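Local coordinates for malonyl CoA-acyl carrier protein transacylase (Clostridium perfringens, PDB 3PTW) that probably transfers malonyl groups from coenzyme A to the acyl carrier protein, the step that supplies malonyl units for fatty acid synthesis, at residues G54-T59 with Q63-T68; L90-Y95 with K114-F119. One frame throughout, in Å; residues are numbered along the deposited sequence.

Interaction 1 comes first along the chain, and both segments of interaction 2 follow it; all lie within the acyl transferase domain, the two centres about 10 Å apart. The first joins the loop after helix 44-49 to the opening turns of helix 59-79. The second joins the tight turn between strand 86-89 and helix 93-100 to helix 106-122. They meet where Gln63 OE1 lies 2.9 Å from Arg116 NH1, a hydrogen bond, and where Thr59 OG1 lies 2.7 Å from Gly117 O. The start of helix 59-79 in interaction 1 thus forms a second shell behind Arg116, the side chain that in interaction 2 reaches the probable nucleophile, Ser91.

Interaction 1: G54-T59 with Q63-T68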
ATOM      1  N   GLY A  54      19.824  -2.317 -10.490  1.00 47.44           N
ATOM      2  CA  GLY A  54      18.507  -2.334 -11.123  1.00 46.84           C
ATOM      3  C   GLY A  54      17.471  -3.155 -10.365  1.00 45.82           C
ATOM      4  O   GLY A  54      16.629  -3.818 -10.981  1.00 45.66           O
ATOM      5  N   LEU A  55      17.509  -3.104  -9.033  1.00 44.83           N
ATOM      6  CA  LEU A  55      16.566  -3.885  -8.208  1.00 43.50           C
ATOM      7  C   LEU A  55      15.269  -3.184  -7.846  1.00 41.84           C
ATOM      8  O   LEU A  55      14.298  -3.852  -7.497  1.00 41.34           O
ATOM      9  CB  LEU A  55      17.217  -4.387  -6.912  1.00 43.41           C
ATOM     10  CG  LEU A  55      18.252  -5.514  -6.896  1.00 53.40           C
ATOM     11  CD1 LEU A  55      18.197  -6.409  -8.135  1.00 44.79           C
ATOM     12  CD2 LEU A  55      19.614  -4.902  -6.725  1.00 45.43           C
ATOM     13  N   LEU A  56      15.242  -1.858  -7.910  1.00 41.21           N
ATOM     14  CA  LEU A  56      14.106  -1.113  -7.344  1.00 40.67           C
ATOM     15  C   LEU A  56      12.728  -1.516  -7.876  1.00 40.26           C
ATOM     16  O   LEU A  56      11.728  -1.399  -7.162  1.00 39.76           O
ATOM     17  CB  LEU A  56      14.319   0.401  -7.462  1.00 40.62           C
ATOM     18  CG  LEU A  56      13.848   1.273  -6.295  1.00 49.13           C
ATOM     19  CD1 LEU A  56      14.079   0.630  -4.911  1.00 39.73           C
ATOM     20  CD2 LEU A  56      14.524   2.626  -6.361  1.00 40.36           C
ATOM     21  N   ASN A  57      12.672  -2.009  -9.113  1.00 40.70           N
ATOM     22  CA  ASN A  57      11.398  -2.479  -9.680  1.00 40.26           C
ATOM     23  C   ASN A  57      11.211  -3.999  -9.602  1.00 40.67           C
ATOM     24  O   ASN A  57      10.259  -4.548 -10.169  1.00 40.73           O
ATOM     25  CB  ASN A  57      11.211  -1.983 -11.116  1.00 40.67           C
ATOM     26  CG  ASN A  57      11.293  -0.468 -11.237  1.00 49.14           C
ATOM     27  OD1 ASN A  57      10.719   0.278 -10.436  1.00 39.99           O
ATOM     28  ND2 ASN A  57      12.007  -0.004 -12.257  1.00 41.81           N
ATOM     29  N   LYS A  58      12.116  -4.675  -8.899  1.00 41.04           N
ATOM     30  CA  LYS A  58      11.937  -6.090  -8.573  1.00 41.39           C
ATOM     31  C   LYS A  58      11.239  -6.196  -7.210  1.00 39.79           C
ATOM     32  O   LYS A  58      11.779  -5.755  -6.197  1.00 39.57           O
ATOM     33  CB  LYS A  58      13.288  -6.820  -8.582  1.00 42.97           C
ATOM     34  CG  LYS A  58      13.600  -7.650  -9.854  1.00 59.69           C
ATOM     35  CD  LYS A  58      13.175  -6.992 -11.184  1.00 45.66           C
ATOM     36  CE  LYS A  58      14.144  -5.905 -11.657  1.00 60.62           C
ATOM     37  NZ  LYS A  58      15.483  -6.452 -12.028  1.00 48.22           N
ATOM     38  N   THR A  59      10.044  -6.782  -7.197  1.00 38.53           N
ATOM     39  CA  THR A  59       9.146  -6.724  -6.032  1.00 37.09           C
ATOM     40  C   THR A  59       9.783  -7.165  -4.696  1.00 36.59           C
ATOM     41  O   THR A  59       9.606  -6.497  -3.664  1.00 35.75           O
ATOM     42  CB  THR A  59       7.797  -7.454  -6.295  1.00 37.00           C
ATOM     43  OG1 THR A  59       7.918  -8.852  -6.000  1.00 43.61           O
ATOM     44  CG2 THR A  59       7.369  -7.288  -7.741  1.00 42.33           C
ATOM     45  N   GLN A  63       9.684  -3.838  -2.048  1.00 30.75           N
ATOM     46  CA  GLN A  63       8.888  -3.821  -0.829  1.00 29.61           C
ATOM     47  C   GLN A  63       9.689  -3.297   0.393  1.00 30.01           C
ATOM     48  O   GLN A  63       9.258  -2.326   1.016  1.00 30.34           O
ATOM     49  CB  GLN A  63       8.155  -5.165  -0.595  1.00 29.18           C
ATOM     50  CG  GLN A  63       7.150  -5.533  -1.724  1.00 30.26           C
ATOM     51  CD  GLN A  63       6.108  -6.611  -1.353  1.00 29.00           C
ATOM     52  OE1 GLN A  63       6.014  -7.067  -0.214  1.00 30.34           O
ATOM     53  NE2 GLN A  63       5.335  -7.022  -2.337  1.00 30.02           N
ATOM     54  N   PRO A  64      10.872  -3.881   0.703  1.00 30.26           N
ATOM     55  CA  PRO A  64      11.649  -3.297   1.812  1.00 30.72           C
ATOM     56  C   PRO A  64      12.241  -1.933   1.488  1.00 32.29           C
ATOM     57  O   PRO A  64      12.599  -1.182   2.404  1.00 34.12           O
ATOM     58  CB  PRO A  64      12.776  -4.304   2.031  1.00 31.15           C
ATOM     59  CG  PRO A  64      12.921  -5.018   0.689  1.00 31.17           C
ATOM     60  CD  PRO A  64      11.496  -5.116   0.191  1.00 30.69           C
ATOM     61  N   ALA A  65      12.379  -1.621   0.206  1.00 32.15           N
ATOM     62  CA  ALA A  65      12.825  -0.288  -0.186  1.00 32.44           C
ATOM     63  C   ALA A  65      11.786   0.764   0.211  1.00 31.63           C
ATOM     64  O   ALA A  65      12.118   1.739   0.877  1.00 32.45           O
ATOM     65  CB  ALA A  65      13.127  -0.238  -1.663  1.00 32.54           C
ATOM     66  N   ILE A  66      10.537   0.546  -0.174  1.00 30.58           N
ATOM     67  CA  ILE A  66       9.433   1.464   0.161  1.00 31.16           C
ATOM     68  C   ILE A  66       9.165   1.535   1.666  1.00 31.62           C
ATOM     69  O   ILE A  66       9.001   2.623   2.228  1.00 32.21           O
ATOM     70  CB  ILE A  66       8.150   1.100  -0.627  1.00 31.00           C
ATOM     71  CG1 ILE A  66       8.369   1.410  -2.108  1.00 24.48           C
ATOM     72  CG2 ILE A  66       6.906   1.822  -0.064  1.00 22.89           C
ATOM     73  CD1 ILE A  66       7.239   1.033  -2.998  1.00 31.72           C
ATOM     74  N   ILE A  67       9.162   0.376   2.319  1.00 31.62           N
ATOM     75  CA  ILE A  67       8.908   0.295   3.750  1.00 31.06           C
ATOM     76  C   ILE A  67       9.901   1.146   4.552  1.00 30.76           C
ATOM     77  O   ILE A  67       9.500   1.840   5.493  1.00 30.18           O
ATOM     78  CB  ILE A  67       8.900  -1.177   4.237  1.00 31.33           C
ATOM     79  CG1 ILE A  67       7.661  -1.911   3.697  1.00 30.56           C
ATOM     80  CG2 ILE A  67       8.981  -1.257   5.765  1.00 31.08           C
ATOM     81  CD1 ILE A  67       6.320  -1.296   4.078  1.00 31.32           C
ATOM     82  N   THR A  68      11.176   1.084   4.155  1.00 30.85           N
ATOM     83  CA  THR A  68      12.248   1.874   4.761  1.00 31.45           C
ATOM     84  C   THR A  68      12.045   3.359   4.517  1.00 29.70           C
ATOM     85  O   THR A  68      12.225   4.173   5.418  1.00 29.29           O
ATOM     86  CB  THR A  68      13.657   1.489   4.177  1.00 32.84           C
ATOM     87  OG1 THR A  68      13.899   0.089   4.368  1.00 30.70           O
ATOM     88  CG2 THR A  68      14.763   2.293   4.861  1.00 31.66           C
TER
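The Gln63 side chain passes Thr59 O with its root, CG at 3.3 Å and CB at 3.6 Å from that oxygen, and its flat amide lies beyond the carbonyl. At the edges of the amide, OE1 accepts from Arg116 NH1 and NE2 makes a weak bond to Gln11 OE1. With CG anti to the carbonyl carbon (chi1 -61°) and the chain extended beyond it, Gln63 carries this amide out from the helix toward helix 106-122. The backbone joins the same two residues, Gln63 N donating to Thr59 O at 3.1 Å.

The Thr59-Gln63 bond is an i to i+4 bond in the first turn of helix 59-79, with Lys58 at the N-cap. Just ahead runs a type I beta turn, in which Lys58 N meets Leu55 O at 2.7 Å, while Lys58 NZ reaches back to Gly54 O at 3.1 Å. Pro64, which has no N-H to give to the preceding turn, kinks the helix. Beyond the kink Thr68 OG1 returns to Pro64 O at 2.7 Å, and the backbone N-H of Thr68 goes to the same acceptor. The hydroxyl of Thr59 is bound to Gly117 O, tying the start of the helix to helix 106-122.

The apolar part of the contact is a single close pair: Leu56 CD1 presses on Ala65 CB at 3.5 Å, tighter than usual for two methyl carbons. The CB of Ala65 points toward the loop, and the end of Leu56 comes in to meet it; Leu47 and Cys48 of helix 44-49 pack beside the pair.

Interaction 2: L90-Y95 with K114-F119; sequences LSLGEY and KKRGKF
Arg116 slants past the outer end of the Tyr95 ring, its NE 3.3 Å from Tyr95 CE2 and its CD 3.6 Å from the same atom. Ring and guanidinium planes stand 64° apart, so the two groups do not stack. Beside them a water joins the polar ends: it accepts from Tyr95 OH at 2.6 Å and from Arg116 NE at 3.0 Å, lying near the plane of both flat groups. A methyl of Leu92, CD1, lies 4.2 Å from Arg116 NH1, a loose van der Waals contact.

Arg116 leaves helix 106-122 with CG anti to the backbone N (chi1 172°) and stays extended as far as NE, which carries the guanidinium to the turn before helix 93-100. There NH2 donates to Ser91 OG at 3.1 Å, a nearly straight bond of 168° close to the guanidinium plane. A second water lies in that plane too, 2.7 Å from Ser91 OG, and accepts from Arg116 NH1. Outside partners complete the grip: NH1 also bonds Gln63 OE1, and NH2 bonds Gln248 OE1. Each of the guanidinium nitrogens therefore has an acceptor, which fixes the rotation of the group.

Ser91 has the positive phi of a strained strand-to-helix turn, and the Gly-Leu-Ser-Leu-Gly sequence around it matches a nucleophile elbow; the side chain of His199 touches it. This fits the serine-histidine pair of malonyl transferases, in which an arginine, probably the equivalent of Arg116, binds the malonyl carboxylate. A planar guanidinium edge held against the serine hydroxyl and bridged to it by water is consistent with Arg116 pairing with that carboxylate while the thioester lies near Ser91.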
ATOM      1  N   LEU A  90      -2.181   0.627   0.924  1.00 29.79           N
ATOM      2  CA  LEU A  90      -2.815  -0.039  -0.214  1.00 29.93           C
ATOM      3  C   LEU A  90      -1.885  -1.177  -0.581  1.00 29.57           C
ATOM      4  O   LEU A  90      -0.854  -0.961  -1.243  1.00 29.69           O
ATOM      5  CB  LEU A  90      -2.999   0.957  -1.374  1.00 30.31           C
ATOM      6  CG  LEU A  90      -3.602   0.684  -2.775  1.00 40.25           C
ATOM      7  CD1 LEU A  90      -3.590  -0.763  -3.257  1.00 30.93           C
ATOM      8  CD2 LEU A  90      -4.965   1.216  -2.912  1.00 30.83           C
ATOM      9  N   SER A  91      -2.249  -2.377  -0.109  1.00 28.94           N
ATOM     10  CA  SER A  91      -1.394  -3.567  -0.133  1.00 28.16           C
ATOM     11  C   SER A  91      -0.159  -3.380   0.773  1.00 28.03           C
ATOM     12  O   SER A  91      -0.262  -3.570   1.991  1.00 28.16           O
ATOM     13  CB  SER A  91      -1.041  -4.007  -1.572  1.00 28.52           C
ATOM     14  OG  SER A  91      -0.215  -5.163  -1.577  1.00 35.06           O
ATOM     15  N   LEU A  92       0.979  -2.985   0.204  1.00 27.31           N
ATOM     16  CA  LEU A  92       2.236  -2.938   0.956  1.00 27.49           C
ATOM     17  C   LEU A  92       2.244  -1.964   2.136  1.00 28.21           C
ATOM     18  O   LEU A  92       2.781  -2.289   3.205  1.00 27.94           O
ATOM     19  CB  LEU A  92       3.424  -2.628   0.039  1.00 27.04           C
ATOM     20  CG  LEU A  92       4.767  -2.409   0.752  1.00 30.32           C
ATOM     21  CD1 LEU A  92       5.261  -3.682   1.448  1.00 26.69           C
ATOM     22  CD2 LEU A  92       5.812  -1.883  -0.211  1.00 27.24           C
ATOM     23  N   GLY A  93       1.670  -0.777   1.938  1.00 28.84           N
ATOM     24  CA  GLY A  93       1.628   0.263   2.982  1.00 28.48           C
ATOM     25  C   GLY A  93       0.857  -0.132   4.243  1.00 28.66           C
ATOM     26  O   GLY A  93       0.957   0.550   5.272  1.00 29.25           O
ATOM     27  N   GLU A  94       0.107  -1.237   4.176  1.00 27.46           N
ATOM     28  CA  GLU A  94      -0.552  -1.793   5.364  1.00 27.50           C
ATOM     29  C   GLU A  94       0.489  -2.208   6.390  1.00 27.10           C
ATOM     30  O   GLU A  94       0.255  -2.097   7.599  1.00 26.61           O
ATOM     31  CB  GLU A  94      -1.440  -2.987   5.009  1.00 27.96           C
ATOM     32  CG  GLU A  94      -2.087  -3.686   6.225  1.00 29.53           C
ATOM     33  CD  GLU A  94      -3.412  -4.311   5.880  1.00 28.24           C
ATOM     34  OE1 GLU A  94      -4.126  -3.754   5.001  1.00 29.65           O
ATOM     35  OE2 GLU A  94      -3.750  -5.354   6.487  1.00 30.25           O
ATOM     36  N   TYR A  95       1.656  -2.646   5.903  1.00 27.00           N
ATOM     37  CA  TYR A  95       2.788  -2.953   6.789  1.00 26.42           C
ATOM     38  C   TYR A  95       3.335  -1.714   7.496  1.00 26.98           C
ATOM     39  O   TYR A  95       3.599  -1.769   8.688  1.00 28.24           O
ATOM     40  CB  TYR A  95       3.890  -3.739   6.065  1.00 25.74           C
ATOM     41  CG  TYR A  95       3.472  -5.170   5.817  1.00 27.35           C
ATOM     42  CD1 TYR A  95       3.792  -6.178   6.724  1.00 26.08           C
ATOM     43  CD2 TYR A  95       2.718  -5.514   4.690  1.00 25.86           C
ATOM     44  CE1 TYR A  95       3.385  -7.489   6.517  1.00 27.69           C
ATOM     45  CE2 TYR A  95       2.303  -6.832   4.478  1.00 26.97           C
ATOM     46  CZ  TYR A  95       2.647  -7.808   5.392  1.00 26.30           C
ATOM     47  OH  TYR A  95       2.249  -9.115   5.202  1.00 27.79           O
ATOM     48  N   LYS A 114      10.400  -8.197   2.411  1.00 32.43           N
ATOM     49  CA  LYS A 114      11.326  -8.685   1.398  1.00 33.44           C
ATOM     50  C   LYS A 114      10.926 -10.118   1.039  1.00 34.03           C
ATOM     51  O   LYS A 114      10.832 -10.462  -0.139  1.00 34.38           O
ATOM     52  CB  LYS A 114      12.772  -8.605   1.901  1.00 34.11           C
ATOM     53  CG  LYS A 114      13.816  -9.159   0.947  1.00 34.03           C
ATOM     54  CD  LYS A 114      15.226  -8.933   1.516  1.00 36.63           C
ATOM     55  CE  LYS A 114      16.256  -9.830   0.834  1.00 36.25           C
ATOM     56  NZ  LYS A 114      16.616  -9.282  -0.497  1.00 39.27           N
ATOM     57  N   LYS A 115      10.661 -10.932   2.062  1.00 34.17           N
ATOM     58  CA  LYS A 115      10.231 -12.309   1.856  1.00 34.94           C
ATOM     59  C   LYS A 115       8.892 -12.372   1.133  1.00 34.68           C
ATOM     60  O   LYS A 115       8.731 -13.144   0.197  1.00 35.51           O
ATOM     61  CB  LYS A 115      10.205 -13.088   3.185  1.00 35.72           C
ATOM     62  CG  LYS A 115      11.613 -13.397   3.719  1.00 40.43           C
ATOM     63  CD  LYS A 115      11.594 -14.441   4.828  1.00 37.61           C
ATOM     64  CE  LYS A 115      12.932 -14.531   5.587  1.00 41.59           C
ATOM     65  NZ  LYS A 115      13.242 -13.289   6.415  1.00 38.38           N
ATOM     66  N   ARG A 116       7.951 -11.534   1.568  1.00 34.01           N
ATOM     67  CA  ARG A 116       6.622 -11.417   0.983  1.00 33.49           C
ATOM     68  C   ARG A 116       6.702 -11.072  -0.501  1.00 33.37           C
ATOM     69  O   ARG A 116       6.031 -11.687  -1.329  1.00 33.58           O
ATOM     70  CB  ARG A 116       5.834 -10.335   1.730  1.00 32.83           C
ATOM     71  CG  ARG A 116       4.479  -9.938   1.117  1.00 32.28           C
ATOM     72  CD  ARG A 116       3.895  -8.763   1.928  1.00 32.54           C
ATOM     73  NE  ARG A 116       2.519  -8.416   1.580  1.00 31.04           N
ATOM     74  CZ  ARG A 116       2.174  -7.558   0.618  1.00 32.08           C
ATOM     75  NH1 ARG A 116       3.101  -6.978  -0.132  1.00 30.37           N
ATOM     76  NH2 ARG A 116       0.887  -7.311   0.383  1.00 30.29           N
ATOM     77  N   GLY A 117       7.528 -10.084  -0.822  1.00 33.46           N
ATOM     78  CA  GLY A 117       7.675  -9.611  -2.192  1.00 33.69           C
ATOM     79  C   GLY A 117       8.200 -10.707  -3.076  1.00 35.59           C
ATOM     80  O   GLY A 117       7.742 -10.868  -4.213  1.00 36.69           O
ATOM     81  N   LYS A 118       9.162 -11.463  -2.542  1.00 36.48           N
ATOM     82  CA  LYS A 118       9.705 -12.654  -3.189  1.00 37.81           C
ATOM     83  C   LYS A 118       8.590 -13.664  -3.459  1.00 38.34           C
ATOM     84  O   LYS A 118       8.450 -14.169  -4.592  1.00 38.19           O
ATOM     85  CB  LYS A 118      10.762 -13.281  -2.276  1.00 38.79           C
ATOM     86  CG  LYS A 118      11.659 -14.351  -2.892  1.00 54.39           C
ATOM     87  CD  LYS A 118      12.445 -15.108  -1.792  1.00 40.52           C
ATOM     88  CE  LYS A 118      13.608 -14.297  -1.154  1.00 55.85           C
ATOM     89  NZ  LYS A 118      13.297 -13.320  -0.031  1.00 39.66           N
ATOM     90  N   PHE A 119       7.787 -13.947  -2.429  1.00 37.96           N
ATOM     91  CA  PHE A 119       6.743 -14.968  -2.546  1.00 37.65           C
ATOM     92  C   PHE A 119       5.661 -14.557  -3.554  1.00 36.80           C
ATOM     93  O   PHE A 119       5.214 -15.379  -4.374  1.00 36.48           O
ATOM     94  CB  PHE A 119       6.103 -15.301  -1.184  1.00 37.82           C
ATOM     95  CG  PHE A 119       7.084 -15.710  -0.111  1.00 39.34           C
ATOM     96  CD1 PHE A 119       8.252 -16.411  -0.420  1.00 39.65           C
ATOM     97  CD2 PHE A 119       6.817 -15.413   1.228  1.00 38.52           C
ATOM     98  CE1 PHE A 119       9.156 -16.792   0.582  1.00 40.46           C
ATOM     99  CE2 PHE A 119       7.707 -15.785   2.239  1.00 39.43           C
ATOM    100  CZ  PHE A 119       8.882 -16.480   1.914  1.00 39.85           C
TER
HETATM  101  O   HOH W   1       2.249  -5.370  -2.631  1.00 23.71           O
HETATM  102  O   HOH W   2       0.382  -9.208   3.467  1.00 29.90           O